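HMG-CoA Lyase (Bacillus subtilis subsp. subtilis, PDB 1YDO) belongs to the HMGL-like family of the TIM-barrel clan and is built as a parallel-stranded barrel, assembled here as two copies. Local coordinates at residues E157-I160 against R161-A165; L176-I180 against G181-P185; R212-A215 against L216-V220. One frame throughout, in Å; residues are numbered along the deposited sequence.

Contact 1: residues E157-I160 against R161-A165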
ATOM      1  N   GLU A 157     -22.188  -9.757  13.901  1.00 56.06           N
ATOM      2  CA  GLU A 157     -22.896  -9.835  15.188  1.00 55.52           C
ATOM      3  C   GLU A 157     -21.959 -10.227  16.319  1.00 54.18           C
ATOM      4  O   GLU A 157     -22.153  -9.825  17.469  1.00 53.41           O
ATOM      5  CB  GLU A 157     -24.033 -10.864  15.123  1.00 57.86           C
ATOM      6  CG  GLU A 157     -25.011 -10.663  13.969  1.00 61.13           C
ATOM      7  CD  GLU A 157     -24.577 -11.363  12.688  1.00 62.55           C
ATOM      8  OE1 GLU A 157     -25.056 -10.962  11.600  1.00 62.86           O
ATOM      9  OE2 GLU A 157     -23.771 -12.321  12.771  1.00 62.68           O
ATOM     10  N   GLN A 158     -20.953 -11.029  15.981  1.00 52.72           N
ATOM     11  CA  GLN A 158     -19.970 -11.486  16.953  1.00 51.37           C
ATOM     12  C   GLN A 158     -19.189 -10.292  17.467  1.00 50.29           C
ATOM     13  O   GLN A 158     -19.089 -10.077  18.672  1.00 48.95           O
ATOM     14  CB  GLN A 158     -19.009 -12.482  16.299  1.00 51.61           C
ATOM     15  CG  GLN A 158     -18.252 -13.341  17.280  1.00 52.32           C
ATOM     16  CD  GLN A 158     -19.183 -14.108  18.183  1.00 53.59           C
ATOM     17  OE1 GLN A 158     -20.096 -14.798  17.717  1.00 54.44           O
ATOM     18  NE2 GLN A 158     -18.967 -13.988  19.486  1.00 54.86           N
ATOM     19  N   VAL A 159     -18.645  -9.516  16.532  1.00 49.97           N
ATOM     20  CA  VAL A 159     -17.854  -8.337  16.866  1.00 48.77           C
ATOM     21  C   VAL A 159     -18.673  -7.408  17.730  1.00 49.11           C
ATOM     22  O   VAL A 159     -18.220  -6.969  18.787  1.00 48.95           O
ATOM     23  CB  VAL A 159     -17.428  -7.566  15.607  1.00 47.81           C
ATOM     24  CG1 VAL A 159     -16.547  -6.398  15.998  1.00 47.03           C
ATOM     25  CG2 VAL A 159     -16.693  -8.490  14.658  1.00 47.26           C
ATOM     26  N   ILE A 160     -19.885  -7.112  17.277  1.00 48.50           N
ATOM     27  CA  ILE A 160     -20.775  -6.232  18.014  1.00 49.09           C
ATOM     28  C   ILE A 160     -20.978  -6.770  19.418  1.00 50.00           C
ATOM     29  O   ILE A 160     -20.794  -6.061  20.406  1.00 49.82           O
ATOM     30  CB  ILE A 160     -22.139  -6.138  17.327  1.00 49.08           C
ATOM     31  CG1 ILE A 160     -21.956  -5.777  15.852  1.00 48.81           C
ATOM     32  CG2 ILE A 160     -22.986  -5.086  18.010  1.00 48.05           C
ATOM     33  CD1 ILE A 160     -21.367  -4.416  15.639  1.00 49.60           C
ATOM     34  N   ARG A 161     -21.362  -8.038  19.492  1.00 51.63           N
ATOM     35  CA  ARG A 161     -21.594  -8.702  20.765  1.00 52.92           C
ATOM     36  C   ARG A 161     -20.425  -8.435  21.706  1.00 53.36           C
ATOM     37  O   ARG A 161     -20.574  -7.755  22.724  1.00 53.34           O
ATOM     38  CB  ARG A 161     -21.757 -10.211  20.538  1.00 54.35           C
ATOM     39  CG  ARG A 161     -22.295 -10.987  21.735  1.00 55.49           C
ATOM     40  CD  ARG A 161     -22.595 -12.446  21.374  1.00 57.35           C
ATOM     41  NE  ARG A 161     -21.403 -13.290  21.263  1.00 58.92           N
ATOM     42  CZ  ARG A 161     -20.670 -13.710  22.298  1.00 60.70           C
ATOM     43  NH1 ARG A 161     -19.604 -14.477  22.086  1.00 60.74           N
ATOM     44  NH2 ARG A 161     -20.995 -13.369  23.544  1.00 60.43           N
ATOM     45  N   LEU A 162     -19.258  -8.966  21.348  1.00 53.98           N
ATOM     46  CA  LEU A 162     -18.046  -8.809  22.152  1.00 54.62           C
ATOM     47  C   LEU A 162     -17.750  -7.344  22.425  1.00 54.89           C
ATOM     48  O   LEU A 162     -17.531  -6.948  23.568  1.00 55.51           O
ATOM     49  CB  LEU A 162     -16.853  -9.447  21.435  1.00 54.80           C
ATOM     50  CG  LEU A 162     -16.924 -10.963  21.214  1.00 55.08           C
ATOM     51  CD1 LEU A 162     -15.693 -11.404  20.422  1.00 54.65           C
ATOM     52  CD2 LEU A 162     -16.999 -11.690  22.566  1.00 54.73           C
ATOM     53  N   SER A 163     -17.747  -6.541  21.370  1.00 54.73           N
ATOM     54  CA  SER A 163     -17.485  -5.121  21.513  1.00 54.75           C
ATOM     55  C   SER A 163     -18.372  -4.491  22.592  1.00 54.48           C
ATOM     56  O   SER A 163     -17.907  -3.667  23.370  1.00 54.21           O
ATOM     57  CB  SER A 163     -17.699  -4.427  20.172  1.00 55.37           C
ATOM     58  OG  SER A 163     -16.867  -5.006  19.176  1.00 56.83           O
ATOM     59  N   GLU A 164     -19.646  -4.877  22.642  1.00 54.54           N
ATOM     60  CA  GLU A 164     -20.545  -4.323  23.650  1.00 54.83           C
ATOM     61  C   GLU A 164     -20.066  -4.736  25.036  1.00 53.65           C
ATOM     62  O   GLU A 164     -20.026  -3.924  25.964  1.00 52.47           O
ATOM     63  CB  GLU A 164     -22.000  -4.780  23.424  1.00 57.29           C
ATOM     64  CG  GLU A 164     -22.728  -4.005  22.303  1.00 61.23           C
ATOM     65  CD  GLU A 164     -24.200  -3.655  22.616  1.00 63.49           C
ATOM     66  OE1 GLU A 164     -24.817  -2.899  21.817  1.00 63.61           O
ATOM     67  OE2 GLU A 164     -24.740  -4.125  23.646  1.00 63.37           O
ATOM     68  N   ALA A 165     -19.697  -6.001  25.176  1.00 51.99           N
ATOM     69  CA  ALA A 165     -19.204  -6.470  26.454  1.00 51.01           C
ATOM     70  C   ALA A 165     -17.947  -5.676  26.805  1.00 50.23           C
ATOM     71  O   ALA A 165     -17.879  -5.053  27.857  1.00 50.06           O
ATOM     72  CB  ALA A 165     -18.885  -7.955  26.386  1.00 51.87           C
TER

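Contact 2: residues L176-I180 against G181-P185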
ATOM      1  N   LEU A 176      -9.724  -2.674  16.908  1.00 29.64           N
ATOM      2  CA  LEU A 176     -10.117  -3.768  16.005  1.00 31.30           C
ATOM      3  C   LEU A 176      -8.976  -4.078  15.056  1.00 31.19           C
ATOM      4  O   LEU A 176      -8.419  -3.177  14.452  1.00 30.41           O
ATOM      5  CB  LEU A 176     -11.335  -3.351  15.181  1.00 31.62           C
ATOM      6  CG  LEU A 176     -12.438  -2.687  15.997  1.00 31.07           C
ATOM      7  CD1 LEU A 176     -13.487  -2.161  15.055  1.00 31.28           C
ATOM      8  CD2 LEU A 176     -13.021  -3.677  16.982  1.00 30.60           C
ATOM      9  N   GLY A 177      -8.645  -5.350  14.901  1.00 33.80           N
ATOM     10  CA  GLY A 177      -7.550  -5.669  14.023  1.00 37.52           C
ATOM     11  C   GLY A 177      -7.802  -6.649  12.897  1.00 40.12           C
ATOM     12  O   GLY A 177      -8.709  -7.483  12.941  1.00 38.31           O
ATOM     13  N   ASP A 178      -6.964  -6.529  11.871  1.00 42.93           N
ATOM     14  CA  ASP A 178      -7.011  -7.386  10.698  1.00 44.69           C
ATOM     15  C   ASP A 178      -5.850  -8.356  10.829  1.00 45.01           C
ATOM     16  O   ASP A 178      -4.783  -8.147  10.267  1.00 45.85           O
ATOM     17  CB  ASP A 178      -6.835  -6.554   9.429  1.00 46.18           C
ATOM     18  CG  ASP A 178      -6.976  -7.388   8.164  1.00 48.47           C
ATOM     19  OD1 ASP A 178      -6.670  -6.870   7.069  1.00 50.07           O
ATOM     20  OD2 ASP A 178      -7.402  -8.561   8.269  1.00 47.61           O
ATOM     21  N   THR A 179      -6.067  -9.420  11.580  1.00 45.89           N
ATOM     22  CA  THR A 179      -5.020 -10.388  11.795  1.00 47.50           C
ATOM     23  C   THR A 179      -4.466 -10.990  10.506  1.00 49.04           C
ATOM     24  O   THR A 179      -3.308 -10.742  10.149  1.00 49.73           O
ATOM     25  CB  THR A 179      -5.508 -11.505  12.720  1.00 46.94           C
ATOM     26  OG1 THR A 179      -5.991 -10.923  13.931  1.00 47.01           O
ATOM     27  CG2 THR A 179      -4.383 -12.459  13.045  1.00 46.32           C
ATOM     28  N   ILE A 180      -5.278 -11.774   9.801  1.00 50.11           N
ATOM     29  CA  ILE A 180      -4.808 -12.419   8.582  1.00 50.28           C
ATOM     30  C   ILE A 180      -4.378 -11.380   7.560  1.00 49.87           C
ATOM     31  O   ILE A 180      -3.515 -11.648   6.731  1.00 50.45           O
ATOM     32  CB  ILE A 180      -5.900 -13.359   7.975  1.00 50.83           C
ATOM     33  CG1 ILE A 180      -6.954 -12.549   7.217  1.00 52.56           C
ATOM     34  CG2 ILE A 180      -6.577 -14.148   9.082  1.00 49.40           C
ATOM     35  CD1 ILE A 180      -7.734 -11.567   8.088  1.00 53.56           C
ATOM     36  N   GLY A 181      -4.969 -10.191   7.646  1.00 49.95           N
ATOM     37  CA  GLY A 181      -4.642  -9.122   6.716  1.00 49.06           C
ATOM     38  C   GLY A 181      -5.442  -9.196   5.426  1.00 47.90           C
ATOM     39  O   GLY A 181      -4.973  -8.772   4.370  1.00 47.99           O
ATOM     40  N   ALA A 182      -6.654  -9.732   5.508  1.00 46.95           N
ATOM     41  CA  ALA A 182      -7.493  -9.864   4.322  1.00 46.50           C
ATOM     42  C   ALA A 182      -8.744  -8.993   4.385  1.00 45.24           C
ATOM     43  O   ALA A 182      -9.862  -9.490   4.247  1.00 45.67           O
ATOM     44  CB  ALA A 182      -7.876 -11.327   4.120  1.00 47.70           C
ATOM     45  N   ALA A 183      -8.544  -7.693   4.590  1.00 43.13           N
ATOM     46  CA  ALA A 183      -9.643  -6.735   4.662  1.00 39.18           C
ATOM     47  C   ALA A 183      -9.525  -5.799   3.475  1.00 37.67           C
ATOM     48  O   ALA A 183      -8.422  -5.467   3.053  1.00 36.61           O
ATOM     49  CB  ALA A 183      -9.567  -5.942   5.957  1.00 37.00           C
ATOM     50  N   ASN A 184     -10.662  -5.387   2.931  1.00 36.75           N
ATOM     51  CA  ASN A 184     -10.680  -4.474   1.796  1.00 35.75           C
ATOM     52  C   ASN A 184     -11.524  -3.266   2.173  1.00 35.93           C
ATOM     53  O   ASN A 184     -12.378  -3.349   3.058  1.00 36.03           O
ATOM     54  CB  ASN A 184     -11.293  -5.139   0.569  1.00 33.95           C
ATOM     55  CG  ASN A 184     -12.627  -5.736   0.864  1.00 32.48           C
ATOM     56  OD1 ASN A 184     -12.712  -6.902   1.234  1.00 33.94           O
ATOM     57  ND2 ASN A 184     -13.681  -4.938   0.734  1.00 29.51           N
ATOM     58  N   PRO A 185     -11.301  -2.129   1.496  1.00 34.90           N
ATOM     59  CA  PRO A 185     -12.029  -0.885   1.750  1.00 35.59           C
ATOM     60  C   PRO A 185     -13.523  -1.072   1.773  1.00 35.72           C
ATOM     61  O   PRO A 185     -14.250  -0.309   2.396  1.00 36.85           O
ATOM     62  CB  PRO A 185     -11.581   0.019   0.607  1.00 35.83           C
ATOM     63  CG  PRO A 185     -10.186  -0.469   0.336  1.00 35.87           C
ATOM     64  CD  PRO A 185     -10.357  -1.962   0.381  1.00 34.51           C
TER

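Contact 3: residues R212-A215 against L216-V220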
ATOM      1  N   ARG A 212      -1.426  -8.010   2.487  1.00 37.74           N
ATOM      2  CA  ARG A 212      -1.876  -7.960   1.109  1.00 36.66           C
ATOM      3  C   ARG A 212      -1.684  -6.556   0.537  1.00 34.63           C
ATOM      4  O   ARG A 212      -2.180  -6.228  -0.539  1.00 34.02           O
ATOM      5  CB  ARG A 212      -3.347  -8.373   1.009  1.00 38.43           C
ATOM      6  CG  ARG A 212      -3.552  -9.812   0.571  1.00 41.71           C
ATOM      7  CD  ARG A 212      -2.878 -10.817   1.496  1.00 43.39           C
ATOM      8  NE  ARG A 212      -3.002 -12.177   0.971  1.00 44.69           N
ATOM      9  CZ  ARG A 212      -4.087 -12.932   1.092  1.00 44.84           C
ATOM     10  NH1 ARG A 212      -5.153 -12.469   1.731  1.00 47.20           N
ATOM     11  NH2 ARG A 212      -4.109 -14.147   0.562  1.00 44.82           N
ATOM     12  N   GLY A 213      -0.955  -5.736   1.281  1.00 33.10           N
ATOM     13  CA  GLY A 213      -0.689  -4.374   0.877  1.00 30.52           C
ATOM     14  C   GLY A 213      -1.936  -3.532   0.712  1.00 29.16           C
ATOM     15  O   GLY A 213      -1.980  -2.682  -0.173  1.00 29.47           O
ATOM     16  N   THR A 214      -2.947  -3.736   1.553  1.00 26.95           N
ATOM     17  CA  THR A 214      -4.168  -2.953   1.429  1.00 26.69           C
ATOM     18  C   THR A 214      -4.416  -2.109   2.651  1.00 25.40           C
ATOM     19  O   THR A 214      -5.439  -1.445   2.751  1.00 24.27           O
ATOM     20  CB  THR A 214      -5.405  -3.857   1.159  1.00 28.76           C
ATOM     21  OG1 THR A 214      -5.449  -4.908   2.123  1.00 31.07           O
ATOM     22  CG2 THR A 214      -5.339  -4.488  -0.227  1.00 31.32           C
ATOM     23  N   ALA A 215      -3.449  -2.121   3.560  1.00 24.61           N
ATOM     24  CA  ALA A 215      -3.545  -1.366   4.801  1.00 24.66           C
ATOM     25  C   ALA A 215      -3.909   0.094   4.629  1.00 24.54           C
ATOM     26  O   ALA A 215      -4.956   0.539   5.092  1.00 26.62           O
ATOM     27  CB  ALA A 215      -2.247  -1.458   5.569  1.00 25.25           C
ATOM     28  N   LEU A 216      -3.026   0.849   3.995  1.00 22.28           N
ATOM     29  CA  LEU A 216      -3.274   2.260   3.805  1.00 20.70           C
ATOM     30  C   LEU A 216      -4.601   2.503   3.102  1.00 20.76           C
ATOM     31  O   LEU A 216      -5.297   3.466   3.405  1.00 21.21           O
ATOM     32  CB  LEU A 216      -2.114   2.876   3.034  1.00 20.38           C
ATOM     33  CG  LEU A 216      -1.001   3.518   3.865  1.00 18.45           C
ATOM     34  CD1 LEU A 216      -0.534   2.603   4.955  1.00 14.65           C
ATOM     35  CD2 LEU A 216       0.133   3.878   2.943  1.00 20.24           C
ATOM     36  N   ALA A 217      -4.949   1.615   2.176  1.00 21.46           N
ATOM     37  CA  ALA A 217      -6.204   1.715   1.439  1.00 21.63           C
ATOM     38  C   ALA A 217      -7.362   1.599   2.408  1.00 22.06           C
ATOM     39  O   ALA A 217      -8.300   2.388   2.383  1.00 23.45           O
ATOM     40  CB  ALA A 217      -6.288   0.618   0.410  1.00 23.02           C
ATOM     41  N   ASN A 218      -7.301   0.598   3.260  1.00 23.56           N
ATOM     42  CA  ASN A 218      -8.344   0.431   4.244  1.00 25.66           C
ATOM     43  C   ASN A 218      -8.345   1.628   5.172  1.00 27.86           C
ATOM     44  O   ASN A 218      -9.383   2.054   5.658  1.00 29.45           O
ATOM     45  CB  ASN A 218      -8.126  -0.852   5.049  1.00 24.64           C
ATOM     46  CG  ASN A 218      -8.196  -2.095   4.185  1.00 23.72           C
ATOM     47  OD1 ASN A 218      -9.041  -2.192   3.296  1.00 22.97           O
ATOM     48  ND2 ASN A 218      -7.318  -3.052   4.446  1.00 21.46           N
HETATM   49  N   MSE A 219      -7.179   2.192   5.417  1.00 31.56           N
HETATM   50  CA  MSE A 219      -7.108   3.329   6.311  1.00 34.45           C
HETATM   51  C   MSE A 219      -7.875   4.524   5.774  1.00 32.87           C
HETATM   52  O   MSE A 219      -8.526   5.239   6.530  1.00 31.23           O
HETATM   53  CB  MSE A 219      -5.674   3.714   6.515  1.00 41.59           C
HETATM   54  CG  MSE A 219      -5.467   4.443   7.775  1.00 51.22           C
HETATM   55 SE   MSE A 219      -3.618   4.262   8.144  1.00 69.83          SE
HETATM   56  CE  MSE A 219      -3.520   2.333   8.454  1.00 59.63           C
ATOM     57  N   VAL A 220      -7.785   4.745   4.467  1.00 31.72           N
ATOM     58  CA  VAL A 220      -8.484   5.859   3.869  1.00 32.76           C
ATOM     59  C   VAL A 220      -9.975   5.704   4.100  1.00 32.61           C
ATOM     60  O   VAL A 220     -10.640   6.644   4.530  1.00 34.03           O
ATOM     61  CB  VAL A 220      -8.206   5.955   2.365  1.00 32.98           C
ATOM     62  CG1 VAL A 220      -9.142   6.975   1.730  1.00 34.07           C
ATOM     63  CG2 VAL A 220      -6.759   6.360   2.136  1.00 31.97           C
TER

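Contact 1: residues E157-I160 against R161-A165
R161 lies alongside Q158, one helical turn on, its side chain also passing the carbonyl of E157. Its CB sits near two carbonyl oxygens at once, 3.1 Å from E157 O and 3.3 Å from Q158 O. The chain then runs out almost straight through CG and CD before bending at the third torsion (chi3 76°). That bend carries NE and the guanidinium alongside Q158, whose side chain points the same way. Q158 CD lies 3.9 Å from R161 NE and equally far, 3.9 Å, from R161 NH1, so the carboxamide sits at the edge of the guanidinium, facing the side that bears these two nitrogens. The two flat groups are turned 73° apart, which excludes a parallel stack.

Under these side chains runs regular helical bonding from residue i+4 to residue i: R161 N reaches E157 O at 2.8 Å, and L162 N reaches Q158 O at 2.9 Å. The turn belongs to helix 156-169, the crossover of the beta-alpha-beta unit that joins strands 137-143 and 174-177 of the barrel.

On another side of the helix, S163 N donates to V159 O at 2.7 Å, the firm bond of this pair. S163 OG is also placed against V159 O, but so close that the length of this second bond is doubtful. The first torsion of S163 (chi1 -57°) sets OG beside its own backbone N, turning the hydroxyl back onto the preceding turn, where OG also lies 3.5 Å from V159 CG1. V159, I160 and S163 all pack on L195 of helix 185-196, while R161 meets T117 of helix 117-133.

Contact 2: residues L176-I180 against G181-P185
D178 points its carboxylate into the turn formed by G181 to A183. OD2 takes two weak hydrogen bonds, one from G181 N at 3.0 Å and one from A182 N at 3.1 Å; the N-H...O angles of 126° and 123° show that neither donor aims straight at it. The other oxygen, OD1, lies against the methyl of A183, with CB of that alanine 3.2 Å from it. This reach depends on the extended first torsion of D178 (chi1 -176°), which throws CG across the turn.

A second, apolar touch lies beyond the carboxylate: I180 CG1 meets A182 CB at 3.5 Å. Between these two residues G181 adopts a positive phi, and the chain bends sharply there.

The next shell fixes the near arm of the turn. The backbone of D178 bonds to H207, and F146 packs on the D178 side chain. T179 has two polar partners: T144 N bonds to its OG1 and H209 ND1 to its carbonyl O. On the far arm, A182 packs on Y257 of the second subunit.

The D178 carboxylate, with its two weak bonds, sits inside the turn that opens the loop leaving strand 174-177 at its C-terminal end and running to helix 185-196, a beta-to-alpha loop on the face where TIM barrels generally place their active sites.

Contact 3: residues R212-A215 against L216-V220
T214 and N218 meet at the start of helix 215-225, and backbone hydrogen bonds form the first kind of interaction. N218 N donates to T214 O at 2.8 Å with a nearly straight N-H...O angle of 162°, and M219 N donates to A215 O, also at 2.8 Å. These bonds close the first turn of the helix. T214 occupies the N-cap position, but its side chain makes no capping bond.

Polar side chains form the second kind. T214 and N218 cross obliquely, with T214 OG1 3.5 Å from N218 ND2. The first torsion of N218 (chi1 -63°) brings its carboxamide up beside the oxygen of T214, its CG 3.2 Å from T214 O. N218 ND2 also comes near that oxygen, but at an angle too poor for a hydrogen bond. Both polar ends instead bond to A183 O, in the loop ahead of helix 185-196.

Van der Waals contacts make up the third kind. The A217 methyl lies beside the same oxygen, CB to T214 O 3.2 Å. M219, present as selenomethionine, runs past the other bonded carbonyl, its CB 3.6 Å from A215 O. The apolar touch between side chains is a loose one, A215 CB to L216 CD1 at 4.5 Å. Further out, L216 and M219 both reach I255 of helix 252-261, and L216 also packs on G213 of the second subunit.

The chemistry implies a division of labour: main-chain carbonyls start the helix, while the T214 hydroxyl and the N218 amide, rather than capping it, bond to A183 O in the loop before helix 185-196, which is consistent with linking that loop to the first turn.

Followed from the N terminus, the three contacts come in series, none nested in or crossing another. Contact 1 lies within helix 156-169 and closes no loop; it is one turn of the crossover leading to strand 174-177. Contact 2 closes the turn directly after that strand, about 17 Å from contact 1 between centres, on the way to helix 185-196. One beta-alpha step later, contact 3 covers the end of the loop after strand 204-207 and the start of helix 215-225. Contacts 2 and 3 touch, their centres about 9 Å apart, tying successive loops of the barrel together; both also meet the second subunit, whereas contact 1 does not.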